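Local coordinates for putative N-acetylneuraminate lyase ([Ruminococcus] gnavus ATCC 29149, PDB 6RB7), which is a putative lyase of the dihydrodipicolinate synthetase family, built as a TIM barrel and assembled from four chains, at residues V68-G79 against G105-V113; P203-K211 against S230-G238. All coordinates share one frame; numbering follows the deposited sequence.

Contact 1: V68-G79 against G105-V113; sequences VKKGVKGVYVNG and GKLTVIAHV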
loop_
_atom_site.group_PDB
_atom_site.type_symbol
_atom_site.label_atom_id
_atom_site.label_comp_id
_atom_site.label_asym_id
_atom_site.label_seq_id
_atom_site.Cartn_x
_atom_site.Cartn_y
_atom_site.Cartn_z
ATOM N N VAL A 68 -20.680 -28.437 18.726
ATOM C CA VAL A 68 -20.651 -29.916 18.891
ATOM C C VAL A 68 -21.782 -30.543 18.082
ATOM O O VAL A 68 -21.525 -31.501 17.318
ATOM C CB VAL A 68 -20.774 -30.296 20.372
ATOM C CG1 VAL A 68 -21.012 -31.781 20.521
ATOM C CG2 VAL A 68 -19.587 -29.836 21.175
ATOM N N LYS A 69 -22.997 -30.020 18.197
ATOM C CA LYS A 69 -24.140 -30.626 17.477
ATOM C C LYS A 69 -24.022 -30.455 15.958
ATOM O O LYS A 69 -24.491 -31.351 15.229
ATOM C CB LYS A 69 -25.440 -30.166 18.099
ATOM C CG LYS A 69 -25.585 -30.701 19.533
ATOM C CD LYS A 69 -25.461 -32.186 19.770
ATOM C CE LYS A 69 -25.684 -32.527 21.232
ATOM N NZ LYS A 69 -25.553 -33.984 21.482
ATOM N N LYS A 70 -23.338 -29.419 15.465
ATOM C CA LYS A 70 -23.146 -29.252 14.020
ATOM C C LYS A 70 -22.045 -30.153 13.486
ATOM O O LYS A 70 -21.972 -30.278 12.256
ATOM C CB LYS A 70 -22.873 -27.793 13.684
ATOM C CG LYS A 70 -24.036 -26.846 13.935
ATOM C CD LYS A 70 -25.221 -27.117 13.049
ATOM C CE LYS A 70 -26.295 -26.051 13.284
ATOM N NZ LYS A 70 -27.583 -26.313 12.600
ATOM N N GLY A 71 -21.262 -30.781 14.337
ATOM C CA GLY A 71 -20.278 -31.781 13.880
ATOM C C GLY A 71 -19.081 -31.138 13.200
ATOM O O GLY A 71 -18.437 -31.818 12.363
ATOM N N VAL A 72 -18.721 -29.919 13.584
ATOM C CA VAL A 72 -17.459 -29.336 13.072
ATOM C C VAL A 72 -16.268 -30.010 13.756
ATOM O O VAL A 72 -16.446 -30.720 14.771
ATOM C CB VAL A 72 -17.442 -27.800 13.243
ATOM C CG1 VAL A 72 -18.562 -27.153 12.428
ATOM C CG2 VAL A 72 -17.532 -27.386 14.689
ATOM N N LYS A 73 -15.076 -29.818 13.188
ATOM C CA LYS A 73 -13.866 -30.501 13.686
ATOM C C LYS A 73 -13.462 -29.905 15.018
ATOM O O LYS A 73 -12.945 -30.644 15.900
ATOM C CB LYS A 73 -12.755 -30.410 12.669
ATOM C CG LYS A 73 -11.516 -31.214 12.985
ATOM C CD LYS A 73 -11.812 -32.722 13.029
ATOM C CE LYS A 73 -10.658 -33.574 12.579
ATOM N NZ LYS A 73 -10.813 -34.967 13.064
ATOM N N GLY A 74 -13.580 -28.598 15.140
ATOM C CA GLY A 74 -13.056 -27.891 16.298
ATOM C C GLY A 74 -13.540 -26.483 16.339
ATOM O O GLY A 74 -14.353 -26.089 15.482
ATOM N N VAL A 75 -13.029 -25.731 17.287
ATOM C CA VAL A 75 -13.325 -24.291 17.406
ATOM C C VAL A 75 -12.021 -23.523 17.636
ATOM O O VAL A 75 -11.060 -24.048 18.306
ATOM C CB VAL A 75 -14.352 -23.940 18.477
ATOM C CG1 VAL A 75 -15.740 -24.374 18.062
ATOM C CG2 VAL A 75 -13.988 -24.508 19.843
ATOM N N TYR A 76 -11.966 -22.329 17.084
ATOM C CA TYR A 76 -10.835 -21.391 17.193
ATOM C C TYR A 76 -11.320 -20.275 18.101
ATOM O O TYR A 76 -12.161 -19.476 17.721
ATOM C CB TYR A 76 -10.418 -20.913 15.798
ATOM C CG TYR A 76 -9.391 -19.813 15.818
ATOM C CD1 TYR A 76 -8.079 -20.089 16.136
ATOM C CD2 TYR A 76 -9.709 -18.539 15.425
ATOM C CE1 TYR A 76 -7.108 -19.088 16.128
ATOM C CE2 TYR A 76 -8.758 -17.518 15.438
ATOM C CZ TYR A 76 -7.471 -17.798 15.810
ATOM O OH TYR A 76 -6.555 -16.803 15.803
ATOM N N VAL A 77 -10.825 -20.289 19.351
ATOM C CA VAL A 77 -11.426 -19.475 20.429
ATOM C C VAL A 77 -10.607 -18.204 20.691
ATOM O O VAL A 77 -9.365 -18.276 20.746
ATOM C CB VAL A 77 -11.530 -20.345 21.682
ATOM C CG1 VAL A 77 -12.180 -19.564 22.812
ATOM C CG2 VAL A 77 -12.253 -21.640 21.404
ATOM N N ASN A 78 -11.290 -17.087 20.904
ATOM C CA ASN A 78 -10.676 -15.798 21.277
ATOM C C ASN A 78 -9.744 -15.323 20.155
ATOM O O ASN A 78 -8.761 -14.652 20.464
ATOM C CB ASN A 78 -9.962 -15.863 22.638
ATOM C CG ASN A 78 -10.912 -16.024 23.787
ATOM O OD1 ASN A 78 -12.006 -15.451 23.772
ATOM N ND2 ASN A 78 -10.514 -16.827 24.774
ATOM N N GLY A 79 -10.115 -15.578 18.903
ATOM C CA GLY A 79 -9.509 -14.889 17.759
ATOM C C GLY A 79 -10.073 -13.487 17.582
ATOM O O GLY A 79 -10.921 -13.038 18.381
ATOM N N GLY A 105 -14.601 -33.100 25.109
ATOM C CA GLY A 105 -13.593 -33.714 24.225
ATOM C C GLY A 105 -14.067 -33.880 22.779
ATOM O O GLY A 105 -13.395 -34.571 22.009
ATOM N N LYS A 106 -15.199 -33.296 22.382
ATOM C CA LYS A 106 -15.788 -33.537 21.064
ATOM C C LYS A 106 -15.216 -32.577 20.024
ATOM O O LYS A 106 -15.562 -32.713 18.849
ATOM C CB LYS A 106 -17.301 -33.431 21.187
ATOM C CG LYS A 106 -17.886 -34.621 21.963
ATOM C CD LYS A 106 -19.373 -34.553 22.141
ATOM C CE LYS A 106 -19.895 -35.452 23.243
ATOM N NZ LYS A 106 -19.570 -36.875 23.006
ATOM N N LEU A 107 -14.445 -31.580 20.448
ATOM C CA LEU A 107 -13.927 -30.521 19.549
ATOM C C LEU A 107 -12.423 -30.446 19.704
ATOM O O LEU A 107 -11.944 -30.387 20.845
ATOM C CB LEU A 107 -14.531 -29.156 19.895
ATOM C CG LEU A 107 -16.029 -29.016 19.639
ATOM C CD1 LEU A 107 -16.557 -27.816 20.347
ATOM C CD2 LEU A 107 -16.306 -28.931 18.136
ATOM N N THR A 108 -11.724 -30.271 18.592
ATOM C CA THR A 108 -10.334 -29.790 18.651
ATOM C C THR A 108 -10.430 -28.331 19.100
ATOM O O THR A 108 -11.232 -27.582 18.513
ATOM C CB THR A 108 -9.637 -29.935 17.313
ATOM O OG1 THR A 108 -9.605 -31.330 16.971
ATOM C CG2 THR A 108 -8.234 -29.374 17.317
ATOM N N VAL A 109 -9.664 -27.917 20.088
ATOM C CA VAL A 109 -9.752 -26.538 20.603
ATOM C C VAL A 109 -8.427 -25.846 20.344
ATOM O O VAL A 109 -7.381 -26.301 20.880
ATOM C CB VAL A 109 -10.175 -26.459 22.075
ATOM C CG1 VAL A 109 -10.169 -25.017 22.555
ATOM C CG2 VAL A 109 -11.538 -27.095 22.270
ATOM N N ILE A 110 -8.468 -24.771 19.557
ATOM C CA ILE A 110 -7.301 -23.901 19.333
ATOM C C ILE A 110 -7.620 -22.586 20.030
ATOM O O ILE A 110 -8.636 -21.952 19.690
ATOM C CB ILE A 110 -7.053 -23.685 17.835
ATOM C CG1 ILE A 110 -6.869 -24.989 17.063
ATOM C CG2 ILE A 110 -5.879 -22.722 17.651
ATOM C CD1 ILE A 110 -6.808 -24.807 15.561
ATOM N N ALA A 111 -6.825 -22.214 21.021
ATOM C CA ALA A 111 -7.027 -20.969 21.797
ATOM C C ALA A 111 -6.046 -19.901 21.312
ATOM O O ALA A 111 -4.852 -20.050 21.464
ATOM C CB ALA A 111 -6.854 -21.218 23.263
ATOM N N HIS A 112 -6.571 -18.879 20.649
ATOM C CA HIS A 112 -5.786 -17.690 20.277
ATOM C C HIS A 112 -5.491 -16.903 21.540
ATOM O O HIS A 112 -6.451 -16.500 22.228
ATOM C CB HIS A 112 -6.535 -16.863 19.241
ATOM C CG HIS A 112 -5.736 -15.646 18.876
ATOM N ND1 HIS A 112 -6.091 -14.391 19.314
ATOM C CD2 HIS A 112 -4.563 -15.524 18.215
ATOM C CE1 HIS A 112 -5.185 -13.528 18.850
ATOM N NE2 HIS A 112 -4.196 -14.206 18.219
ATOM N N VAL A 113 -4.198 -16.718 21.860
ATOM C CA VAL A 113 -3.798 -16.130 23.160
ATOM C C VAL A 113 -3.025 -14.836 22.987
ATOM O O VAL A 113 -2.652 -14.244 24.008
ATOM C CB VAL A 113 -3.004 -17.159 23.972
ATOM C CG1 VAL A 113 -3.876 -18.343 24.372
ATOM C CG2 VAL A 113 -1.705 -17.566 23.302
HETATM O O HOH W 1 -17.844 -31.751 16.790
HETATM O O HOH W 2 -13.525 -33.304 16.508
HETATM O O HOH W 3 -7.350 -16.011 24.759
#
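Val-77 and Ile-110 meet through the backbone: Val-77 N gives its hydrogen to Ile-110 O at 2.8 Å. The bond belongs to a parallel run in which Val-75 O takes Ile-110 N and Val-77 O takes His-112 N, while Lys-73 O receives Thr-108 N. Past the last backbone bond the imidazole adds a side-chain bond. His-112 ND1 donates to Asn-78 O at 2.9 Å, with that oxygen nearly in the ring plane, although the donor stands 22° off the plane of the carbonyl. NE2 has its own partner, Ile-139 N, so the ring is gripped from two sides and its rotation is fixed. The phenol of Tyr-76 runs alongside the histidine and points the same way; with CG anti to the backbone N (chi1 172°), it brings CZ to 3.7 Å from His-112 CB. The same ring takes the methyl CG2 of Ile-110 at its edge, 3.8 Å from CD1. These are neighbouring strands of a TIM barrel, 74-77 and 108-112, joined by helix 89-103 in a beta-alpha-beta crossover. Tyr-76 and Ile-110 both touch Ile-42 of strand 41-43 on one face, whereas Val-77 and Val-109 turn to the other and pack on the crossover helix through Val-95 and Leu-96. Before the strands, Leu-107 packs between the end of helix 57-70 and the start of strand 74-77: CD1 lies 3.7 Å from Val-68 CG2, and CD2 sits 4.0 Å from Val-72 CG2. Two waters link the backbones here, both donating over a rather long distance to Lys-106 O; one also meets Val-72 O and the other Lys-73 O. Gly-71, with positive phi, ends helix 57-70 in a Schellman motif and turns the chain toward strand 74-77.

Contact 2: P203-K211 against S230-G238; sequences PVQDIQMFK and SGRVIGAEG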
loop_
_atom_site.group_PDB
_atom_site.type_symbol
_atom_site.label_atom_id
_atom_site.label_comp_id
_atom_site.label_asym_id
_atom_site.label_seq_id
_atom_site.Cartn_x
_atom_site.Cartn_y
_atom_site.Cartn_z
ATOM N N PRO A 203 -3.291 -13.859 -1.047
ATOM C CA PRO A 203 -2.760 -14.754 -2.067
ATOM C C PRO A 203 -2.789 -16.216 -1.617
ATOM O O PRO A 203 -2.214 -16.562 -0.590
ATOM C CB PRO A 203 -1.331 -14.273 -2.307
ATOM C CG PRO A 203 -1.317 -12.841 -1.783
ATOM C CD PRO A 203 -2.290 -12.867 -0.607
ATOM N N VAL A 204 -3.417 -17.104 -2.395
ATOM C CA VAL A 204 -3.292 -18.566 -2.115
ATOM C C VAL A 204 -1.862 -18.990 -2.397
ATOM O O VAL A 204 -1.450 -20.000 -1.868
ATOM C CB VAL A 204 -4.317 -19.400 -2.884
ATOM C CG1 VAL A 204 -5.733 -19.052 -2.422
ATOM C CG2 VAL A 204 -4.169 -19.252 -4.373
ATOM N N GLN A 205 -1.082 -18.205 -3.150
ATOM C CA GLN A 205 0.352 -18.482 -3.318
ATOM C C GLN A 205 0.978 -18.578 -1.929
ATOM O O GLN A 205 1.943 -19.346 -1.784
ATOM C CB GLN A 205 1.018 -17.429 -4.196
ATOM C CG GLN A 205 2.463 -17.761 -4.463
ATOM C CD GLN A 205 3.098 -16.763 -5.413
ATOM O OE1 GLN A 205 2.399 -16.102 -6.197
ATOM N NE2 GLN A 205 4.410 -16.791 -5.471
ATOM N N ASP A 206 0.561 -17.760 -0.956
ATOM C CA ASP A 206 1.212 -17.783 0.371
ATOM C C ASP A 206 0.977 -19.146 1.026
ATOM O O ASP A 206 1.927 -19.691 1.648
ATOM C CB ASP A 206 0.689 -16.655 1.258
ATOM C CG ASP A 206 1.170 -15.276 0.838
ATOM O OD1 ASP A 206 2.125 -15.212 0.002
ATOM O OD2 ASP A 206 0.668 -14.260 1.403
ATOM N N ILE A 207 -0.222 -19.712 0.886
ATOM C CA ILE A 207 -0.522 -21.075 1.379
ATOM C C ILE A 207 0.444 -22.072 0.732
ATOM O O ILE A 207 1.088 -22.870 1.421
ATOM C CB ILE A 207 -1.996 -21.420 1.147
ATOM C CG1 ILE A 207 -2.868 -20.552 2.039
ATOM C CG2 ILE A 207 -2.226 -22.904 1.382
ATOM C CD1 ILE A 207 -4.353 -20.673 1.760
ATOM N N GLN A 208 0.543 -22.019 -0.597
ATOM C CA GLN A 208 1.409 -22.933 -1.358
ATOM C C GLN A 208 2.847 -22.817 -0.898
ATOM O O GLN A 208 3.536 -23.839 -0.733
ATOM C CB GLN A 208 1.243 -22.605 -2.855
ATOM C CG GLN A 208 1.949 -23.590 -3.757
ATOM C CD GLN A 208 3.425 -23.351 -3.935
ATOM O OE1 GLN A 208 3.909 -22.202 -4.046
ATOM N NE2 GLN A 208 4.166 -24.454 -4.031
ATOM N N MET A 209 3.356 -21.597 -0.708
ATOM C CA MET A 209 4.786 -21.408 -0.367
ATOM C C MET A 209 5.015 -21.913 1.062
ATOM O O MET A 209 6.077 -22.533 1.305
ATOM C CB MET A 209 5.203 -19.953 -0.539
ATOM C CG MET A 209 5.232 -19.597 -2.020
ATOM S SD MET A 209 5.879 -17.948 -2.324
ATOM C CE MET A 209 4.760 -16.922 -1.385
ATOM N N PHE A 210 4.127 -21.603 1.984
ATOM C CA PHE A 210 4.310 -22.057 3.389
ATOM C C PHE A 210 4.304 -23.602 3.402
ATOM O O PHE A 210 5.133 -24.231 4.085
ATOM C CB PHE A 210 3.237 -21.507 4.311
ATOM C CG PHE A 210 3.284 -20.039 4.608
ATOM C CD1 PHE A 210 4.482 -19.375 4.791
ATOM C CD2 PHE A 210 2.113 -19.321 4.722
ATOM C CE1 PHE A 210 4.495 -18.021 5.070
ATOM C CE2 PHE A 210 2.137 -17.980 5.058
ATOM C CZ PHE A 210 3.312 -17.322 5.158
ATOM N N LYS A 211 3.370 -24.219 2.696
ATOM C CA LYS A 211 3.202 -25.699 2.685
ATOM C C LYS A 211 4.421 -26.329 2.011
ATOM O O LYS A 211 4.948 -27.327 2.495
ATOM C CB LYS A 211 1.862 -26.110 2.078
ATOM C CG LYS A 211 1.630 -27.622 2.081
ATOM C CD LYS A 211 1.680 -28.226 3.495
ATOM C CE LYS A 211 1.222 -29.665 3.503
ATOM N NZ LYS A 211 1.430 -30.276 4.829
ATOM N N SER A 230 -10.270 -22.795 -2.931
ATOM C CA SER A 230 -9.014 -22.493 -3.631
ATOM C C SER A 230 -7.838 -22.713 -2.686
ATOM O O SER A 230 -6.787 -23.215 -3.155
ATOM C CB SER A 230 -9.048 -21.082 -4.148
ATOM O OG SER A 230 -9.961 -20.954 -5.221
ATOM N N GLY A 231 -7.928 -22.270 -1.438
ATOM C CA GLY A 231 -6.842 -22.498 -0.468
ATOM C C GLY A 231 -6.716 -23.968 -0.144
ATOM O O GLY A 231 -5.579 -24.451 0.005
ATOM N N ARG A 232 -7.832 -24.658 0.002
ATOM C CA ARG A 232 -7.838 -26.119 0.271
ATOM C C ARG A 232 -7.112 -26.873 -0.845
ATOM O O ARG A 232 -6.162 -27.620 -0.532
ATOM C CB ARG A 232 -9.274 -26.578 0.467
ATOM C CG ARG A 232 -9.850 -26.192 1.821
ATOM C CD ARG A 232 -9.353 -27.016 3.030
ATOM N NE ARG A 232 -9.972 -28.334 2.879
ATOM C CZ ARG A 232 -9.399 -29.403 2.381
ATOM N NH1 ARG A 232 -8.132 -29.452 2.046
ATOM N NH2 ARG A 232 -10.115 -30.512 2.251
ATOM N N VAL A 233 -7.449 -26.626 -2.109
ATOM C CA VAL A 233 -6.856 -27.494 -3.165
ATOM C C VAL A 233 -5.363 -27.226 -3.302
ATOM O O VAL A 233 -4.666 -28.108 -3.793
ATOM C CB VAL A 233 -7.595 -27.413 -4.510
ATOM C CG1 VAL A 233 -9.004 -27.922 -4.365
ATOM C CG2 VAL A 233 -7.536 -26.034 -5.156
ATOM N N ILE A 234 -4.869 -26.033 -2.962
ATOM C CA ILE A 234 -3.443 -25.735 -3.208
ATOM C C ILE A 234 -2.604 -26.138 -1.998
ATOM O O ILE A 234 -1.380 -26.003 -2.103
ATOM C CB ILE A 234 -3.236 -24.272 -3.630
ATOM C CG1 ILE A 234 -1.999 -24.142 -4.532
ATOM C CG2 ILE A 234 -3.172 -23.370 -2.406
ATOM C CD1 ILE A 234 -1.858 -22.740 -5.133
ATOM N N GLY A 235 -3.207 -26.668 -0.946
ATOM C CA GLY A 235 -2.410 -27.306 0.118
ATOM C C GLY A 235 -2.814 -27.001 1.546
ATOM O O GLY A 235 -2.162 -27.556 2.451
ATOM N N ALA A 236 -3.817 -26.171 1.786
ATOM C CA ALA A 236 -4.324 -25.977 3.152
ATOM C C ALA A 236 -5.170 -27.202 3.502
ATOM O O ALA A 236 -6.198 -27.417 2.870
ATOM C CB ALA A 236 -5.155 -24.711 3.269
ATOM N N GLU A 237 -4.823 -27.947 4.532
ATOM C CA GLU A 237 -5.613 -29.120 4.964
ATOM C C GLU A 237 -6.566 -28.745 6.103
ATOM O O GLU A 237 -7.406 -29.546 6.460
ATOM C CB GLU A 237 -4.648 -30.206 5.437
ATOM C CG GLU A 237 -3.760 -30.723 4.295
ATOM C CD GLU A 237 -2.445 -31.308 4.868
ATOM O OE1 GLU A 237 -1.499 -30.569 5.547
ATOM O OE2 GLU A 237 -2.357 -32.539 4.681
ATOM N N GLY A 238 -6.420 -27.555 6.646
ATOM C CA GLY A 238 -7.363 -27.017 7.641
ATOM C C GLY A 238 -8.000 -25.734 7.159
ATOM O O GLY A 238 -7.624 -25.200 6.120
HETATM O O HOH W 4 0.564 -32.977 4.455
#
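Ile-207 and Ile-234 face each other where the two helices run side by side, their short axes 9.1 Å apart and inclined by 25°. Here the apolar groups interlock closely: Ile-234 gives the largest share of the opposing side, and the bare CA of Gly-231 lets the Ile-207 side chain come near. Ile-207 splits its two branches: CD1 reaches Gly-231 CA at 3.8 Å, while CG2, anti to the backbone N, lies against Ala-236 CB at 3.9 Å and also meets Ile-234 CG2. Val-204 adds CG1 over the backbone of Gly-231. On the flank, Ile-234 lays CD1 obliquely across the aliphatic part of Gln-208, 3.9 Å from its CB, and the amide oxygen OE1 beyond goes to Tyr-278 of the second subunit. That subunit also binds Ile-234 O through its Tyr-271, so it covers this flank.

The other end is polar and wetter. Lys-211, bent at chi2 (59°), carries its methylene chain past Gly-235 O and delivers NZ to Glu-237 OE1, a 3.0 Å salt bridge approached from above the carboxylate plane. A water bridges NZ to Glu-237 OE2, and the ammonium is further held by the carbonyl oxygens of Tyr-218 and Gly-215, which help to place it. Arg-232 NH1 meanwhile holds Ala-236 O at 2.9 Å in the carbonyl plane, a bond that closes the loop from the helix to Ala-236. Gly-235 leaves the helix with positive phi in a Schellman motif. These are two neighbouring helices of the outer layer of a TIM barrel, the second returning to strand 238-241 through a turn at the N-terminal end of the strands.

In the fold
Both contacts are largely buried, but contact 1 sits nearer the middle of the chain, about 9 Å from its centre against about 16 Å for contact 2. The first joins two strands of the barrel wall; the second joins helices of the outer layer. Their centres lie about 21 Å apart and their nearest atoms about 8 Å apart. Chemistry follows place: contact 1 is held by main-chain bonds with apolar side chains packed about them, while 203-211 and 230-238 meet through aliphatic side chains and one salt bridge. No other chain touches contact 1, whereas a second subunit covers part of contact 2. The two share no helix or strand, yet both lie in the one barrel.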